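Local coordinates for TssK (Serratia sp. FS14, PDB 5Y0E), which probably serves as a baseplate component of the bacterial type VI secretion system, at residues A[46-51]-A[63-68]. Sequence-based numbering, arbitrary orientation.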
loop_
_atom_site.group_PDB
_atom_site.type_symbol
_atom_site.label_atom_id
_atom_site.label_comp_id
_atom_site.label_asym_id
_atom_site.label_seq_id
_atom_site.Cartn_x
_atom_site.Cartn_y
_atom_site.Cartn_z
ATOM N N LEU A 46 -5.486 -19.651 -0.575
ATOM C CA LEU A 46 -4.731 -19.215 0.580
ATOM C C LEU A 46 -3.524 -20.085 0.809
ATOM O O LEU A 46 -2.483 -19.600 1.230
ATOM C CB LEU A 46 -5.591 -19.269 1.831
ATOM C CG LEU A 46 -6.627 -18.191 1.934
ATOM C CD1 LEU A 46 -7.649 -18.678 2.883
ATOM C CD2 LEU A 46 -5.948 -16.949 2.440
ATOM N N THR A 47 -3.684 -21.376 0.593
ATOM C CA THR A 47 -2.642 -22.352 0.808
ATOM C C THR A 47 -2.741 -23.394 -0.288
ATOM O O THR A 47 -3.820 -23.660 -0.817
ATOM C CB THR A 47 -2.751 -23.014 2.186
ATOM O OG1 THR A 47 -4.059 -23.559 2.366
ATOM C CG2 THR A 47 -2.490 -22.020 3.261
ATOM N N LEU A 48 -1.598 -23.965 -0.638
ATOM C CA LEU A 48 -1.526 -24.926 -1.730
ATOM C C LEU A 48 -0.277 -25.749 -1.504
ATOM O O LEU A 48 0.821 -25.198 -1.489
ATOM C CB LEU A 48 -1.476 -24.225 -3.082
ATOM C CG LEU A 48 -1.565 -25.081 -4.320
ATOM C CD1 LEU A 48 -2.591 -26.137 -4.107
ATOM C CD2 LEU A 48 -1.979 -24.246 -5.461
ATOM N N ASP A 49 -0.437 -27.049 -1.295
ATOM C CA ASP A 49 0.698 -27.933 -1.086
ATOM C C ASP A 49 0.625 -29.081 -2.075
ATOM O O ASP A 49 -0.159 -30.016 -1.901
ATOM C CB ASP A 49 0.750 -28.462 0.336
ATOM C CG ASP A 49 2.026 -29.243 0.603
ATOM O OD1 ASP A 49 2.982 -29.136 -0.190
ATOM O OD2 ASP A 49 2.079 -29.969 1.612
ATOM N N LEU A 50 1.467 -29.022 -3.089
ATOM C CA LEU A 50 1.527 -30.088 -4.066
ATOM C C LEU A 50 2.420 -31.212 -3.557
ATOM O O LEU A 50 3.469 -30.970 -2.960
ATOM C CB LEU A 50 2.044 -29.531 -5.383
ATOM C CG LEU A 50 1.733 -30.324 -6.622
ATOM C CD1 LEU A 50 1.513 -29.354 -7.736
ATOM C CD2 LEU A 50 2.898 -31.236 -6.917
ATOM N N ASP A 51 1.997 -32.447 -3.777
ATOM C CA ASP A 51 2.812 -33.572 -3.348
ATOM C C ASP A 51 3.883 -33.842 -4.390
ATOM O O ASP A 51 3.590 -34.273 -5.509
ATOM C CB ASP A 51 1.980 -34.821 -3.114
ATOM C CG ASP A 51 2.811 -35.947 -2.555
ATOM O OD1 ASP A 51 3.629 -35.695 -1.640
ATOM O OD2 ASP A 51 2.674 -37.075 -3.041
ATOM N N ASN A 63 -1.347 -32.321 -1.511
ATOM C CA ASN A 63 -1.339 -32.666 -0.091
ATOM C C ASN A 63 -2.455 -31.942 0.661
ATOM O O ASN A 63 -3.182 -32.546 1.449
ATOM C CB ASN A 63 0.014 -32.314 0.530
ATOM C CG ASN A 63 1.066 -33.369 0.301
ATOM O OD1 ASN A 63 0.769 -34.555 0.233
ATOM N ND2 ASN A 63 2.314 -32.941 0.203
ATOM N N ALA A 64 -2.598 -30.642 0.425
ATOM C CA ALA A 64 -3.493 -29.779 1.176
ATOM C C ALA A 64 -3.732 -28.521 0.360
ATOM O O ALA A 64 -2.912 -28.155 -0.478
ATOM C CB ALA A 64 -2.901 -29.423 2.538
ATOM N N ALA A 65 -4.854 -27.861 0.617
ATOM C CA ALA A 65 -5.151 -26.597 -0.040
ATOM C C ALA A 65 -6.329 -25.934 0.653
ATOM O O ALA A 65 -7.156 -26.600 1.270
ATOM C CB ALA A 65 -5.466 -26.803 -1.519
ATOM N N SER A 66 -6.407 -24.613 0.530
ATOM C CA SER A 66 -7.566 -23.882 1.020
ATOM C C SER A 66 -7.740 -22.618 0.200
ATOM O O SER A 66 -6.777 -22.081 -0.348
ATOM C CB SER A 66 -7.433 -23.550 2.500
ATOM O OG SER A 66 -6.252 -22.828 2.746
ATOM N N GLY A 67 -8.967 -22.150 0.119
ATOM C CA GLY A 67 -9.204 -20.975 -0.684
ATOM C C GLY A 67 -10.677 -20.839 -1.003
ATOM O O GLY A 67 -11.524 -21.327 -0.271
ATOM N N ILE A 68 -10.949 -20.178 -2.116
ATOM C CA ILE A 68 -12.298 -19.893 -2.567
ATOM C C ILE A 68 -12.376 -20.083 -4.075
ATOM O O ILE A 68 -11.532 -19.579 -4.818
ATOM C CB ILE A 68 -12.714 -18.467 -2.175
ATOM C CG1 ILE A 68 -13.049 -18.427 -0.696
ATOM C CG2 ILE A 68 -13.919 -18.039 -2.947
ATOM C CD1 ILE A 68 -12.702 -17.160 -0.057
#
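Two classic beta bulges, Leu-46 and Thr-47 against Ser-66 at one end and Asn-63 and Ala-64 against Asp-49 at the other, bracket this antiparallel pairing of strands 47-50 and 64-68, whose directions differ by 153°. At the first bulge Ser-66 O accepts both Leu-46 N, at 2.8 Å, and Thr-47 N in a weak bond, while Ser-66 N returns a bond to Thr-47 O. At the second, Asp-49 O receives weak bonds from the amides of Asn-63 and Ala-64, and Asp-49 N donates to Ala-64 O at 2.8 Å. Between the bulges, Leu-48 and Ala-65 form a non-hydrogen-bonded pair with CA atoms 4.3 Å apart; Leu-48 CD1 packs on Ala-65 CB at 3.9 Å. The opposite face carries Thr-47, Ser-66, Asp-49 and Ala-64. Here chi1 of Thr-47 (54°) and Ser-66 (56°) sets each hydroxyl between its own backbone N and carbonyl carbon, and Thr-47 OG1 and Ser-66 OG form a hydrogen-bonded pair in which either could be the donor, though the very short modelled separation is doubtful. Near the second bulge, Asn-63 ND2 bonds weakly to Asp-49 OD2 at 3.3 Å. Asp-51 CB approaches Asn-63 OD1 at 3.6 Å, while OD2 of Asp-51 is hydrogen-bonded to Thr-53 OG1 and Leu-54 N. Strand 62-68 is the middle of a three-stranded antiparallel sheet: Ala-65 and Gly-67 pair through their backbones with Phe-77 and Phe-75 of strand 74-78, Leu-48 packs on Pro-188 of a loop, and Leu-46 touches Leu-191 of the same chain and Ala-37 of a second subunit.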